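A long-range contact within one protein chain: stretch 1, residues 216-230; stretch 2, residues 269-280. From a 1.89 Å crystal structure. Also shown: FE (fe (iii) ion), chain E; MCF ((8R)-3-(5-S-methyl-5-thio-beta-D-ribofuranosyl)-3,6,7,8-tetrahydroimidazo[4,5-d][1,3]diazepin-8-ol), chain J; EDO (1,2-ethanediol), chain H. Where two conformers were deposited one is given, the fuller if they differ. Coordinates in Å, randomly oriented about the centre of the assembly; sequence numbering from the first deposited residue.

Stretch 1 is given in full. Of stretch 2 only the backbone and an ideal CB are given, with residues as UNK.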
# COMPACT_ATOMS: atom_id res chain seq x y z
N SER A 216 1.52 28.25 -22.13
CA SER A 216 1.30 27.56 -20.88
C SER A 216 1.11 26.06 -21.11
O SER A 216 0.63 25.63 -22.16
CB SER A 216 0.07 28.12 -20.15
OG SER A 216 0.29 29.45 -19.71
N LEU A 217 1.49 25.27 -20.11
CA LEU A 217 1.20 23.85 -20.13
C LEU A 217 -0.29 23.62 -19.89
O LEU A 217 -1.01 24.48 -19.39
CB LEU A 217 2.01 23.11 -19.07
CG LEU A 217 3.46 22.67 -19.35
CD1 LEU A 217 4.23 23.69 -20.18
CD2 LEU A 217 4.17 22.39 -18.04
N LEU A 218 -0.76 22.42 -20.25
CA LEU A 218 -2.15 22.04 -20.05
C LEU A 218 -2.22 20.71 -19.30
O LEU A 218 -1.29 19.90 -19.36
CB LEU A 218 -2.91 21.93 -21.38
CG LEU A 218 -3.31 23.25 -22.03
CD1 LEU A 218 -3.60 23.05 -23.52
CD2 LEU A 218 -4.51 23.86 -21.32
N SER A 219 -3.33 20.51 -18.60
CA SER A 219 -3.58 19.28 -17.87
C SER A 219 -5.08 19.02 -17.89
O SER A 219 -5.88 19.95 -17.99
CB SER A 219 -3.06 19.37 -16.43
OG SER A 219 -3.22 18.13 -15.75
N THR A 220 -5.45 17.75 -17.80
CA THR A 220 -6.86 17.38 -17.83
C THR A 220 -7.03 15.98 -17.25
O THR A 220 -6.13 15.14 -17.34
CB THR A 220 -7.42 17.44 -19.26
OG1 THR A 220 -8.83 17.19 -19.24
CG2 THR A 220 -6.73 16.43 -20.17
N HIS A 221 -8.19 15.76 -16.63
CA HIS A 221 -8.60 14.43 -16.21
C HIS A 221 -9.29 13.74 -17.38
O HIS A 221 -10.18 14.33 -18.02
CB HIS A 221 -9.54 14.49 -15.01
CG HIS A 221 -8.95 15.20 -13.82
ND1 HIS A 221 -9.21 16.52 -13.54
CD2 HIS A 221 -8.12 14.76 -12.85
CE1 HIS A 221 -8.57 16.86 -12.44
NE2 HIS A 221 -7.90 15.81 -12.00
N PHE A 222 -8.90 12.50 -17.67
CA PHE A 222 -9.39 11.82 -18.87
C PHE A 222 -9.77 10.39 -18.53
O PHE A 222 -8.93 9.62 -18.05
CB PHE A 222 -8.33 11.84 -19.98
CG PHE A 222 -8.85 11.36 -21.30
CD1 PHE A 222 -9.91 11.99 -21.92
CD2 PHE A 222 -8.27 10.26 -21.92
CE1 PHE A 222 -10.40 11.54 -23.13
CE2 PHE A 222 -8.74 9.81 -23.14
CZ PHE A 222 -9.81 10.45 -23.74
N LEU A 223 -11.03 10.04 -18.81
CA LEU A 223 -11.54 8.67 -18.74
C LEU A 223 -11.12 7.97 -17.44
O LEU A 223 -10.47 6.92 -17.43
CB LEU A 223 -11.13 7.87 -19.98
CG LEU A 223 -11.66 8.47 -21.29
CD1 LEU A 223 -11.43 7.55 -22.48
CD2 LEU A 223 -13.14 8.82 -21.17
N GLU A 224 -11.50 8.60 -16.33
CA GLU A 224 -11.18 8.14 -14.99
C GLU A 224 -12.17 7.10 -14.46
O GLU A 224 -11.88 6.44 -13.46
CB GLU A 224 -11.13 9.35 -14.05
CG GLU A 224 -10.63 9.07 -12.65
CD GLU A 224 -10.61 10.32 -11.80
OE1 GLU A 224 -11.04 11.39 -12.30
OE2 GLU A 224 -10.16 10.25 -10.64
N SER A 225 -13.32 6.94 -15.11
CA SER A 225 -14.35 6.05 -14.59
C SER A 225 -15.11 5.42 -15.74
O SER A 225 -15.09 5.90 -16.88
CB SER A 225 -15.32 6.80 -13.68
OG SER A 225 -16.04 7.79 -14.39
N LEU A 226 -15.80 4.31 -15.42
CA LEU A 226 -16.73 3.72 -16.37
C LEU A 226 -17.90 4.66 -16.64
O LEU A 226 -18.41 4.72 -17.76
CB LEU A 226 -17.23 2.38 -15.85
CG LEU A 226 -18.27 1.64 -16.70
CD1 LEU A 226 -17.77 1.46 -18.13
CD2 LEU A 226 -18.63 0.30 -16.08
N GLU A 227 -18.34 5.40 -15.62
CA GLU A 227 -19.44 6.34 -15.79
C GLU A 227 -19.09 7.40 -16.84
O GLU A 227 -19.92 7.73 -17.69
CB GLU A 227 -19.79 7.00 -14.46
CG GLU A 227 -20.33 6.04 -13.41
CD GLU A 227 -19.26 5.52 -12.46
OE1 GLU A 227 -18.12 5.32 -12.91
OE2 GLU A 227 -19.57 5.31 -11.27
N GLU A 228 -17.87 7.93 -16.79
CA GLU A 228 -17.45 8.91 -17.79
C GLU A 228 -17.36 8.28 -19.17
O GLU A 228 -17.75 8.90 -20.17
CB GLU A 228 -16.11 9.52 -17.38
CG GLU A 228 -15.49 10.41 -18.44
CD GLU A 228 -14.10 10.88 -18.07
OE1 GLU A 228 -13.70 10.68 -16.90
OE2 GLU A 228 -13.40 11.43 -18.94
N LEU A 229 -16.87 7.04 -19.25
CA LEU A 229 -16.74 6.37 -20.54
C LEU A 229 -18.11 6.16 -21.19
O LEU A 229 -18.28 6.40 -22.39
CB LEU A 229 -16.01 5.04 -20.39
CG LEU A 229 -15.83 4.21 -21.66
CD1 LEU A 229 -14.97 4.95 -22.67
CD2 LEU A 229 -15.23 2.85 -21.33
N GLU A 230 -19.09 5.70 -20.41
CA GLU A 230 -20.43 5.49 -20.95
C GLU A 230 -21.07 6.81 -21.35
O GLU A 230 -21.82 6.87 -22.34
CB GLU A 230 -21.31 4.78 -19.92
CG GLU A 230 -20.93 3.35 -19.62
CD GLU A 230 -21.61 2.82 -18.37
OE1 GLU A 230 -21.26 1.72 -17.91
OE2 GLU A 230 -22.50 3.52 -17.84
N UNK A 269 -0.19 20.08 -28.65
CA UNK A 269 -0.04 20.80 -27.40
C UNK A 269 0.87 20.00 -26.47
O UNK A 269 1.21 18.85 -26.75
CB UNK A 269 -1.40 21.06 -26.75
N UNK A 270 1.26 20.63 -25.37
CA UNK A 270 1.93 19.97 -24.25
C UNK A 270 0.89 19.80 -23.15
O UNK A 270 0.67 20.70 -22.34
CB UNK A 270 3.14 20.77 -23.76
N UNK A 271 0.24 18.64 -23.12
CA UNK A 271 -0.90 18.41 -22.24
C UNK A 271 -0.69 17.15 -21.41
O UNK A 271 -0.36 16.09 -21.94
CB UNK A 271 -2.19 18.30 -23.05
N UNK A 272 -0.90 17.28 -20.10
CA UNK A 272 -0.90 16.14 -19.19
C UNK A 272 -2.29 15.52 -19.16
O UNK A 272 -3.28 16.21 -18.93
CB UNK A 272 -0.46 16.56 -17.78
N UNK A 273 -2.36 14.21 -19.39
CA UNK A 273 -3.60 13.44 -19.30
C UNK A 273 -3.53 12.57 -18.06
O UNK A 273 -2.66 11.70 -17.97
CB UNK A 273 -3.83 12.59 -20.55
N UNK A 274 -4.44 12.80 -17.11
CA UNK A 274 -4.40 12.16 -15.80
C UNK A 274 -5.40 11.02 -15.76
O UNK A 274 -6.51 11.12 -16.32
CB UNK A 274 -4.69 13.17 -14.69
N UNK A 275 -5.00 9.92 -15.11
CA UNK A 275 -5.81 8.72 -14.83
C UNK A 275 -5.85 7.78 -16.03
O UNK A 275 -5.00 6.89 -16.13
CB UNK A 275 -7.23 9.12 -14.44
N UNK A 276 -6.82 7.94 -16.93
CA UNK A 276 -6.89 7.28 -18.23
C UNK A 276 -7.17 5.78 -18.17
O UNK A 276 -7.01 5.10 -19.20
CB UNK A 276 -5.58 7.51 -18.98
N UNK A 277 -7.59 5.23 -17.03
CA UNK A 277 -7.70 3.77 -16.94
C UNK A 277 -8.77 3.20 -17.86
O UNK A 277 -8.70 2.01 -18.21
CB UNK A 277 -8.00 3.36 -15.50
N UNK A 278 -9.75 4.00 -18.27
CA UNK A 278 -10.81 3.54 -19.15
C UNK A 278 -10.62 4.02 -20.59
O UNK A 278 -11.56 3.94 -21.39
CB UNK A 278 -12.16 4.01 -18.62
N UNK A 279 -9.43 4.51 -20.92
CA UNK A 279 -9.10 4.82 -22.30
C UNK A 279 -8.69 3.54 -23.02
O UNK A 279 -7.80 2.81 -22.56
CB UNK A 279 -7.99 5.87 -22.37
N UNK A 280 -9.34 3.26 -24.14
CA UNK A 280 -8.97 2.11 -24.95
C UNK A 280 -7.60 2.32 -25.58
O UNK A 280 -7.01 3.41 -25.51
CB UNK A 280 -10.02 1.85 -26.03
FE FE E . -6.87 15.40 -9.91
O8 MCF J . -8.37 14.14 -9.93
C8 MCF J . -9.07 13.81 -8.75
C7 MCF J . -10.27 12.91 -9.00
N6 MCF J . -10.85 13.18 -10.29
C5 MCF J . -11.16 14.54 -10.66
N4 MCF J . -10.93 15.73 -9.84
C10 MCF J . -10.38 15.95 -8.48
C9 MCF J . -9.48 15.06 -7.93
N1 MCF J . -9.16 15.50 -6.73
C2 MCF J . -9.80 16.64 -6.49
N3 MCF J . -10.54 16.91 -7.57
C1S MCF J . -11.43 18.12 -7.66
C2S MCF J . -11.37 18.83 -9.03
O2S MCF J . -10.31 19.70 -9.07
O4S MCF J . -12.65 17.77 -7.55
C4S MCF J . -13.51 18.90 -8.33
C3S MCF J . -12.69 19.59 -9.05
O3S MCF J . -12.50 20.95 -8.43
C5S MCF J . -14.55 18.22 -9.21
S5S MCF J . -16.01 19.29 -9.37
C6S MCF J . -16.97 18.79 -10.83
C1 EDO H . 0.12 24.40 -25.89
O1 EDO H . 0.56 23.45 -24.91
C2 EDO H . 1.01 25.64 -25.83
O2 EDO H . 0.73 26.37 -24.64

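Strand 269-275 runs parallel to strand 218-222; the residues after it form a turn. At 269 the ideal CB points toward stretch 1 but lies 4.4 Å from L218 CD1, a loose apolar neighbour that many side chains would tolerate. The residue is T269, whose CG2 comes to 4.4 Å from L218 CD1.

Position 270 has a sideways CB, 4.7 Å from L217 CD1, so a flat or long side chain could turn back over that leucine. H270 does so: L217 CG sits over the imidazole face, 4.0 Å from the ring centroid. The H270 O accepts from L218 N at 3.1 Å.

At 271 the CB lies 4.1 Å from L218 CB, on the sheet face of L218 and T220, where a beta-branched or small residue would suit. T271 OG1 lies 3.4 Å from L218 CB and 2.8 Å from T269 OG1, with which it hydrogen-bonds.

Position 272 faces the other side, with its CB 3.8 Å from S219 OG; small or aliphatic side chains are acceptable. L272 N donates to L218 O (2.8 Å) and L272 O accepts from T220 N (2.9 Å).

At 273 the CB is 4.6 Å from F222 CB, and T220 offers a methyl on the same face. An aliphatic or aromatic group would fit. F273 lies with T220 CG2 over its face, 4.0 Å from the centroid, and turns its edge toward the face of F222.

The CB of 274 is 3.6 Å from T220 O and 4.2 Å from H221 CD2, favouring a compact apolar residue. V274 fits, its CG2 3.9 Å from S219 OG.

At 275 phi is positive (82°), and the CB points toward stretch 1, 3.8 Å from E224 CG, with the metal and ligand beyond. A polar or aromatic side chain could reach toward them. H275 packs its ring over E224 CG and donates from NE2 to MCF O8 (3.2 Å).

Phi is also positive (70°) at 276, where asparagine or glycine is common. N276 begins a type I turn; N276 ND2 donates to F273 O (2.9 Å).

Position 277 has a sideways CB, 4.7 Å from L223 O, suiting a long polar chain. Q277 NE2 shares a water with E224 O.

At 278 the CB points toward stretch 1, 4.3 Å from L229 CD2, with L226 nearby: room for a large apolar group. F278 lays its ring face against S225 C and L226 N, and F278 N donates to L223 O (3.1 Å).

At 279 the ideal CB lies 3.8 Å from L223 CD1 and 4.1 Å from F222 CE2, so a small apolar side chain suits. A279 sets its CB against both. At 280 stretch 1 is out of reach and sets little limit; S280 N-caps the following helix.

Stretch 2, residues 269-280: THTLFVHNQFAS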
# COMPACT_ATOMS: atom_id res chain seq x y z
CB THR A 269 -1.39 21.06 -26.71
OG1 THR A 269 -2.07 19.81 -26.53
CG2 THR A 269 -2.25 22.00 -27.53
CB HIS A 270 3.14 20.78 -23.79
CG HIS A 270 3.90 20.16 -22.66
ND1 HIS A 270 5.27 19.97 -22.70
CD2 HIS A 270 3.50 19.70 -21.45
CE1 HIS A 270 5.67 19.42 -21.57
NE2 HIS A 270 4.62 19.24 -20.79
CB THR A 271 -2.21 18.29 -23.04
OG1 THR A 271 -2.45 19.50 -23.76
CG2 THR A 271 -3.38 18.03 -22.11
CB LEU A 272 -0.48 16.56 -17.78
CG LEU A 272 0.99 16.79 -17.45
CD1 LEU A 272 1.56 17.99 -18.20
CD2 LEU A 272 1.17 16.98 -15.95
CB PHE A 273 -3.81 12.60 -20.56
CG PHE A 273 -4.33 13.37 -21.73
CD1 PHE A 273 -3.47 14.12 -22.52
CD2 PHE A 273 -5.68 13.35 -22.04
CE1 PHE A 273 -3.95 14.83 -23.60
CE2 PHE A 273 -6.16 14.07 -23.12
CZ PHE A 273 -5.30 14.81 -23.90
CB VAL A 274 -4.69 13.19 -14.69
CG1 VAL A 274 -4.53 12.56 -13.31
CG2 VAL A 274 -3.78 14.40 -14.84
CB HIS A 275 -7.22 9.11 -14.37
CG HIS A 275 -7.23 9.99 -13.16
ND1 HIS A 275 -6.61 9.64 -11.98
CD2 HIS A 275 -7.76 11.22 -12.95
CE1 HIS A 275 -6.77 10.60 -11.09
NE2 HIS A 275 -7.47 11.57 -11.65
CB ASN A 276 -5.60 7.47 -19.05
CG ASN A 276 -5.06 8.89 -18.98
OD1 ASN A 276 -5.57 9.79 -19.64
ND2 ASN A 276 -4.01 9.09 -18.19
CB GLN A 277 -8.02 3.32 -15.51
CG GLN A 277 -7.25 4.04 -14.42
CD GLN A 277 -8.03 5.20 -13.88
OE1 GLN A 277 -8.05 6.28 -14.47
NE2 GLN A 277 -8.71 4.99 -12.75
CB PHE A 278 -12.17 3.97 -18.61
CG PHE A 278 -12.55 3.27 -17.34
CD1 PHE A 278 -13.32 2.12 -17.37
CD2 PHE A 278 -12.11 3.74 -16.11
CE1 PHE A 278 -13.66 1.46 -16.21
CE2 PHE A 278 -12.45 3.08 -14.94
CZ PHE A 278 -13.23 1.94 -14.99
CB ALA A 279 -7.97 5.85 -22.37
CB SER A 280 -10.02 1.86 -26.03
OG SER A 280 -9.97 2.89 -27.01
O HOH W 1 -10.86 6.36 -10.78
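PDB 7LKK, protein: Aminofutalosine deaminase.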